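Local coordinates for protein HIAXHD3 (Humicola insolens, PDB 3ZXK) that probably hydrolyses arabinofuranosyl side chains of xylan as a family 43 glycoside hydrolase, at residues W99-P113 with A128-Y142. Numbering follows the deposited sequence.
Sequences WYGCVEGRTYLWTSP and AWNWQHTATIDNCYY. With XYP (beta-D-xylopyranose), chain C.
With its CG anti to the carbonyl carbon (chi1 -79°), Trp110 turns one face of its indole to His133 N and brings CE3 to 3.3 Å from Gln132 C, and His133, whose CG is anti to its own backbone N (chi1 179°), sets CB over the six-membered ring. That CH-pi contact places His133 CB 4.0 Å from the Trp110 ring centroid; Trp110 NE1 bonds outward to Asn64. Replacing Trp110 by alanine removes the indole, which is likely to leave His133 CB without its aromatic surface, a gap beside Gln132 and Asn64 OD1 without this N-H. Further along, Ser112 CB rests centrally over the Trp131 ring, while Ser112 OG receives Asn130 N at 2.9 Å in a nearly straight bond.

Strands 106-113 and 132-137 pair antiparallel at the edge of a four-stranded sheet, one blade of the five-bladed beta-propeller of family 43. A classic bulge interrupts the ladder: Thr134 and Ala135 both face Leu109, whose O accepts Thr134 N at 2.8 Å and Ala135 N only weakly.

Where strand 132-137 ends, the chain stays tied to Thr107, whose OG1 donates to Asn139 O (2.7 Å) and accepts from Tyr141 N, fixing the rotation of the hydroxyl-bearing side chain. In the salt bridge, Arg106 NE and NH2 both donate side-on to Asp138 OD1, the guanidinium and carboxylate planes 24° apart. The Cys102-Cys140 disulfide (SG to SG 2.0 Å) joins strand 96-103 to the loop two residues before Tyr142, whose OH lies 2.7 Å from O5 of the bound xylopyranose in the glycan pocket and is hydrogen-bonded to Glu192.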
loop_
_atom_site.group_PDB
_atom_site.type_symbol
_atom_site.label_atom_id
_atom_site.label_comp_id
_atom_site.label_asym_id
_atom_site.label_seq_id
_atom_site.Cartn_x
_atom_site.Cartn_y
_atom_site.Cartn_z
ATOM N N TRP A 99 2.629 -5.812 14.972
ATOM C CA TRP A 99 2.608 -6.106 13.537
ATOM C C TRP A 99 3.480 -7.320 13.295
ATOM O O TRP A 99 4.651 -7.316 13.672
ATOM C CB TRP A 99 3.146 -4.894 12.729
ATOM C CG TRP A 99 3.191 -5.188 11.241
ATOM C CD1 TRP A 99 2.157 -5.024 10.340
ATOM C CD2 TRP A 99 4.278 -5.793 10.484
ATOM N NE1 TRP A 99 2.521 -5.461 9.087
ATOM C CE2 TRP A 99 3.797 -5.935 9.110
ATOM C CE3 TRP A 99 5.567 -6.204 10.788
ATOM C CZ2 TRP A 99 4.595 -6.452 8.097
ATOM C CZ3 TRP A 99 6.354 -6.745 9.761
ATOM C CH2 TRP A 99 5.880 -6.860 8.444
ATOM N N TYR A 100 2.929 -8.357 12.675
ATOM C CA TYR A 100 3.779 -9.488 12.296
ATOM C C TYR A 100 3.695 -9.634 10.782
ATOM O O TYR A 100 2.591 -9.543 10.214
ATOM C CB TYR A 100 3.284 -10.804 12.895
ATOM C CG TYR A 100 3.339 -10.936 14.396
ATOM C CD1 TYR A 100 2.329 -10.403 15.211
ATOM C CD2 TYR A 100 4.403 -11.629 15.011
ATOM C CE1 TYR A 100 2.386 -10.545 16.602
ATOM C CE2 TYR A 100 4.462 -11.772 16.400
ATOM C CZ TYR A 100 3.449 -11.231 17.179
ATOM O OH TYR A 100 3.486 -11.355 18.553
ATOM N N GLY A 101 4.825 -9.974 10.173
ATOM C CA GLY A 101 4.815 -10.306 8.740
ATOM C C GLY A 101 5.951 -11.253 8.404
ATOM O O GLY A 101 7.082 -11.030 8.851
ATOM N N CYS A 102 5.670 -12.281 7.597
ATOM C CA CYS A 102 6.714 -13.186 7.117
ATOM C C CYS A 102 7.335 -12.637 5.850
ATOM O O CYS A 102 6.626 -12.335 4.889
ATOM C CB CYS A 102 6.154 -14.592 6.840
ATOM S SG CYS A 102 7.476 -15.673 6.211
ATOM N N VAL A 103 8.655 -12.504 5.845
ATOM C CA VAL A 103 9.379 -12.009 4.682
ATOM C C VAL A 103 10.525 -12.970 4.455
ATOM O O VAL A 103 11.362 -13.191 5.348
ATOM C CB VAL A 103 9.928 -10.567 4.912
ATOM C CG1 VAL A 103 10.708 -10.096 3.686
ATOM C CG2 VAL A 103 8.776 -9.603 5.205
ATOM N N GLU A 104 10.527 -13.559 3.257
ATOM C CA GLU A 104 11.539 -14.521 2.826
ATOM C C GLU A 104 11.878 -15.534 3.932
ATOM O O GLU A 104 13.041 -15.695 4.346
ATOM C CB GLU A 104 12.781 -13.806 2.305
ATOM C CG GLU A 104 12.463 -12.845 1.161
ATOM C CD GLU A 104 13.710 -12.281 0.527
ATOM O OE1 GLU A 104 14.499 -13.071 -0.054
ATOM O OE2 GLU A 104 13.904 -11.061 0.619
ATOM N N GLY A 105 10.828 -16.187 4.414
ATOM C CA GLY A 105 10.978 -17.364 5.268
ATOM C C GLY A 105 11.138 -17.128 6.764
ATOM O O GLY A 105 11.210 -18.087 7.505
ATOM N N ARG A 106 11.189 -15.876 7.223
ATOM C CA ARG A 106 11.203 -15.582 8.682
ATOM C C ARG A 106 10.103 -14.581 8.998
ATOM O O ARG A 106 9.762 -13.768 8.155
ATOM C CB ARG A 106 12.520 -14.969 9.148
ATOM C CG ARG A 106 13.748 -15.796 8.846
ATOM C CD ARG A 106 14.996 -15.089 9.350
ATOM N NE ARG A 106 15.410 -15.577 10.664
ATOM C CZ ARG A 106 16.515 -15.172 11.293
ATOM N NH1 ARG A 106 17.299 -14.260 10.731
ATOM N NH2 ARG A 106 16.837 -15.667 12.485
ATOM N N THR A 107 9.599 -14.601 10.227
ATOM C CA THR A 107 8.517 -13.729 10.619
ATOM C C THR A 107 9.049 -12.640 11.544
ATOM O O THR A 107 9.741 -12.932 12.524
ATOM C CB THR A 107 7.405 -14.544 11.302
ATOM O OG1 THR A 107 6.935 -15.524 10.379
ATOM C CG2 THR A 107 6.227 -13.634 11.686
ATOM N N TYR A 108 8.723 -11.390 11.223
ATOM C CA TYR A 108 9.264 -10.221 11.927
ATOM C C TYR A 108 8.148 -9.569 12.715
ATOM O O TYR A 108 7.027 -9.448 12.188
ATOM C CB TYR A 108 9.819 -9.209 10.913
ATOM C CG TYR A 108 11.011 -9.750 10.177
ATOM C CD1 TYR A 108 10.864 -10.558 9.035
ATOM C CD2 TYR A 108 12.300 -9.464 10.623
ATOM C CE1 TYR A 108 11.968 -11.081 8.375
ATOM C CE2 TYR A 108 13.419 -9.961 9.951
ATOM C CZ TYR A 108 13.244 -10.769 8.838
ATOM O OH TYR A 108 14.353 -11.273 8.193
ATOM N N LEU A 109 8.431 -9.209 13.972
ATOM C CA LEU A 109 7.498 -8.480 14.807
ATOM C C LEU A 109 7.993 -7.065 15.013
ATOM O O LEU A 109 9.117 -6.862 15.465
ATOM C CB LEU A 109 7.364 -9.144 16.182
ATOM C CG LEU A 109 6.628 -8.324 17.224
ATOM C CD1 LEU A 109 5.194 -8.021 16.785
ATOM C CD2 LEU A 109 6.667 -9.080 18.551
ATOM N N TRP A 110 7.146 -6.100 14.660
ATOM C CA TRP A 110 7.392 -4.697 14.950
ATOM C C TRP A 110 6.295 -4.200 15.849
ATOM O O TRP A 110 5.116 -4.559 15.646
ATOM C CB TRP A 110 7.383 -3.886 13.663
ATOM C CG TRP A 110 8.650 -3.967 12.854
ATOM C CD1 TRP A 110 9.099 -5.024 12.043
ATOM C CD2 TRP A 110 9.672 -2.927 12.764
ATOM N NE1 TRP A 110 10.296 -4.703 11.460
ATOM C CE2 TRP A 110 10.700 -3.434 11.865
ATOM C CE3 TRP A 110 9.829 -1.663 13.330
ATOM C CZ2 TRP A 110 11.836 -2.683 11.550
ATOM C CZ3 TRP A 110 10.972 -0.915 13.017
ATOM C CH2 TRP A 110 11.948 -1.408 12.134
ATOM N N THR A 111 6.652 -3.445 16.897
ATOM C CA THR A 111 5.620 -2.955 17.821
ATOM C C THR A 111 5.743 -1.460 18.052
ATOM O O THR A 111 6.803 -0.884 17.877
ATOM C CB THR A 111 5.645 -3.656 19.199
ATOM O OG1 THR A 111 6.889 -3.380 19.833
ATOM C CG2 THR A 111 5.465 -5.188 19.064
ATOM N N SER A 112 4.644 -0.846 18.469
ATOM C CA SER A 112 4.636 0.553 18.880
ATOM C C SER A 112 3.723 0.733 20.078
ATOM O O SER A 112 2.666 0.117 20.138
ATOM C CB SER A 112 4.108 1.446 17.738
ATOM O OG SER A 112 3.946 2.805 18.188
ATOM N N PRO A 113 4.086 1.643 20.999
ATOM C CA PRO A 113 3.108 2.000 22.029
ATOM C C PRO A 113 1.886 2.689 21.391
ATOM O O PRO A 113 1.971 3.180 20.263
ATOM C CB PRO A 113 3.892 2.989 22.904
ATOM C CG PRO A 113 4.847 3.639 21.975
ATOM C CD PRO A 113 5.300 2.487 21.093
ATOM N N ALA A 128 2.902 9.799 19.349
ATOM C CA ALA A 128 3.117 8.568 20.124
ATOM C C ALA A 128 3.591 7.361 19.295
ATOM O O ALA A 128 4.226 6.473 19.846
ATOM C CB ALA A 128 1.862 8.190 20.915
ATOM N N TRP A 129 3.299 7.313 17.995
ATOM C CA TRP A 129 3.725 6.176 17.187
ATOM C C TRP A 129 5.230 6.123 17.215
ATOM O O TRP A 129 5.904 7.139 16.988
ATOM C CB TRP A 129 3.301 6.348 15.735
ATOM C CG TRP A 129 1.825 6.381 15.512
ATOM C CD1 TRP A 129 1.052 7.480 15.133
ATOM C CD2 TRP A 129 0.898 5.256 15.583
ATOM N NE1 TRP A 129 -0.256 7.118 14.965
ATOM C CE2 TRP A 129 -0.423 5.796 15.247
ATOM C CE3 TRP A 129 1.010 3.903 15.960
ATOM C CZ2 TRP A 129 -1.556 4.989 15.214
ATOM C CZ3 TRP A 129 -0.142 3.106 15.921
ATOM C CH2 TRP A 129 -1.394 3.645 15.567
ATOM N N ASN A 130 5.771 4.949 17.515
ATOM C CA ASN A 130 7.204 4.765 17.567
ATOM C C ASN A 130 7.479 3.297 17.365
ATOM O O ASN A 130 7.431 2.543 18.321
ATOM C CB ASN A 130 7.738 5.200 18.934
ATOM C CG ASN A 130 9.254 5.101 19.050
ATOM O OD1 ASN A 130 9.941 4.683 18.122
ATOM N ND2 ASN A 130 9.774 5.472 20.217
ATOM N N TRP A 131 7.728 2.889 16.121
ATOM C CA TRP A 131 7.804 1.459 15.826
ATOM C C TRP A 131 9.208 0.936 15.923
ATOM O O TRP A 131 10.133 1.545 15.395
ATOM C CB TRP A 131 7.291 1.257 14.405
ATOM C CG TRP A 131 5.834 1.583 14.268
ATOM C CD1 TRP A 131 5.240 2.817 13.952
ATOM C CD2 TRP A 131 4.731 0.654 14.453
ATOM N NE1 TRP A 131 3.884 2.690 13.914
ATOM C CE2 TRP A 131 3.508 1.418 14.207
ATOM C CE3 TRP A 131 4.642 -0.706 14.761
ATOM C CZ2 TRP A 131 2.237 0.827 14.308
ATOM C CZ3 TRP A 131 3.367 -1.307 14.838
ATOM C CH2 TRP A 131 2.193 -0.549 14.624
ATOM N N GLN A 132 9.374 -0.204 16.604
ATOM C CA GLN A 132 10.701 -0.815 16.737
ATOM C C GLN A 132 10.596 -2.289 16.439
ATOM O O GLN A 132 9.567 -2.915 16.737
ATOM C CB GLN A 132 11.230 -0.669 18.174
ATOM C CG GLN A 132 11.301 0.754 18.721
ATOM C CD GLN A 132 12.417 1.571 18.124
ATOM O OE1 GLN A 132 13.442 1.032 17.671
ATOM N NE2 GLN A 132 12.242 2.895 18.132
ATOM N N HIS A 133 11.673 -2.860 15.904
ATOM C CA HIS A 133 11.762 -4.298 15.686
ATOM C C HIS A 133 11.904 -5.008 17.027
ATOM O O HIS A 133 12.837 -4.737 17.785
ATOM C CB HIS A 133 12.948 -4.569 14.791
ATOM C CG HIS A 133 13.173 -6.019 14.513
ATOM N ND1 HIS A 133 14.403 -6.567 14.489
ATOM C CD2 HIS A 133 12.275 -7.045 14.291
ATOM C CE1 HIS A 133 14.300 -7.881 14.232
ATOM N NE2 HIS A 133 12.997 -8.179 14.117
ATOM N N THR A 134 10.981 -5.911 17.315
ATOM C CA THR A 134 10.839 -6.468 18.652
ATOM C C THR A 134 11.237 -7.955 18.692
ATOM O O THR A 134 11.776 -8.445 19.692
ATOM C CB THR A 134 9.389 -6.215 19.170
ATOM O OG1 THR A 134 9.136 -4.799 19.231
ATOM C CG2 THR A 134 9.131 -6.861 20.533
ATOM N N ALA A 135 10.981 -8.676 17.613
ATOM C CA ALA A 135 11.378 -10.087 17.573
ATOM C C ALA A 135 11.431 -10.597 16.156
ATOM O O ALA A 135 10.910 -9.950 15.224
ATOM C CB ALA A 135 10.441 -10.947 18.434
ATOM N N THR A 136 12.103 -11.737 15.992
ATOM C CA THR A 136 12.075 -12.468 14.746
ATOM C C THR A 136 11.774 -13.913 15.170
ATOM O O THR A 136 12.381 -14.433 16.114
ATOM C CB THR A 136 13.426 -12.381 13.972
ATOM O OG1 THR A 136 13.755 -11.011 13.702
ATOM C CG2 THR A 136 13.363 -13.157 12.647
ATOM N N ILE A 137 10.818 -14.537 14.493
ATOM C CA ILE A 137 10.445 -15.927 14.721
ATOM C C ILE A 137 10.913 -16.748 13.505
ATOM O O ILE A 137 10.653 -16.363 12.367
ATOM C CB ILE A 137 8.910 -16.025 14.926
ATOM C CG1 ILE A 137 8.508 -15.466 16.307
ATOM C CG2 ILE A 137 8.430 -17.460 14.789
ATOM C CD1 ILE A 137 7.017 -15.197 16.470
ATOM N N ASP A 138 11.576 -17.886 13.742
ATOM C CA ASP A 138 12.162 -18.711 12.672
ATOM C C ASP A 138 11.156 -19.747 12.146
ATOM O O ASP A 138 11.451 -20.953 12.052
ATOM C CB ASP A 138 13.429 -19.444 13.172
ATOM C CG ASP A 138 14.641 -18.518 13.349
ATOM O OD1 ASP A 138 14.698 -17.441 12.711
ATOM O OD2 ASP A 138 15.564 -18.896 14.125
ATOM N N ASN A 139 9.946 -19.286 11.869
ATOM C CA ASN A 139 8.956 -20.059 11.135
ATOM C C ASN A 139 8.330 -19.043 10.204
ATOM O O ASN A 139 8.283 -17.861 10.540
ATOM C CB ASN A 139 7.910 -20.636 12.086
ATOM C CG ASN A 139 7.045 -21.710 11.433
ATOM O OD1 ASN A 139 7.270 -22.124 10.282
ATOM N ND2 ASN A 139 6.056 -22.183 12.174
ATOM N N CYS A 140 7.912 -19.466 9.020
ATOM C CA CYS A 140 7.275 -18.515 8.125
ATOM C C CYS A 140 5.774 -18.589 8.298
ATOM O O CYS A 140 5.150 -19.605 7.964
ATOM C CB CYS A 140 7.644 -18.703 6.657
ATOM S SG CYS A 140 6.750 -17.467 5.657
ATOM N N TYR A 141 5.207 -17.518 8.843
ATOM C CA TYR A 141 3.775 -17.429 8.964
ATOM C C TYR A 141 3.258 -16.748 7.708
ATOM O O TYR A 141 2.852 -15.585 7.747
ATOM C CB TYR A 141 3.409 -16.635 10.204
ATOM C CG TYR A 141 3.834 -17.266 11.517
ATOM C CD1 TYR A 141 4.009 -18.664 11.650
ATOM C CD2 TYR A 141 4.014 -16.468 12.640
ATOM C CE1 TYR A 141 4.361 -19.221 12.873
ATOM C CE2 TYR A 141 4.369 -17.025 13.860
ATOM C CZ TYR A 141 4.561 -18.390 13.967
ATOM O OH TYR A 141 4.921 -18.893 15.193
ATOM N N TYR A 142 3.251 -17.492 6.602
ATOM C CA TYR A 142 2.788 -16.970 5.307
ATOM C C TYR A 142 1.306 -16.584 5.419
ATOM O O TYR A 142 0.497 -17.375 5.906
ATOM C CB TYR A 142 2.946 -18.028 4.211
ATOM C CG TYR A 142 2.397 -17.548 2.884
ATOM C CD1 TYR A 142 3.133 -16.701 2.066
ATOM C CD2 TYR A 142 1.112 -17.894 2.472
ATOM C CE1 TYR A 142 2.606 -16.221 0.863
ATOM C CE2 TYR A 142 0.590 -17.442 1.266
ATOM C CZ TYR A 142 1.333 -16.598 0.478
ATOM O OH TYR A 142 0.816 -16.148 -0.712
HETATM C C1 XYP C . 1.652 -17.415 -4.351
HETATM C C2 XYP C . 3.165 -17.374 -4.565
HETATM C C3 XYP C . 3.827 -18.579 -3.891
HETATM C C4 XYP C . 3.430 -18.621 -2.414
HETATM C C5 XYP C . 1.912 -18.734 -2.319
HETATM O O2 XYP C . 3.464 -17.336 -5.965
HETATM O O3 XYP C . 5.246 -18.478 -4.023
HETATM O O4 XYP C . 4.067 -19.688 -1.696
HETATM O O5 XYP C . 1.342 -17.578 -2.955
HETATM O O HOH W 1 2.942 -12.773 6.927
#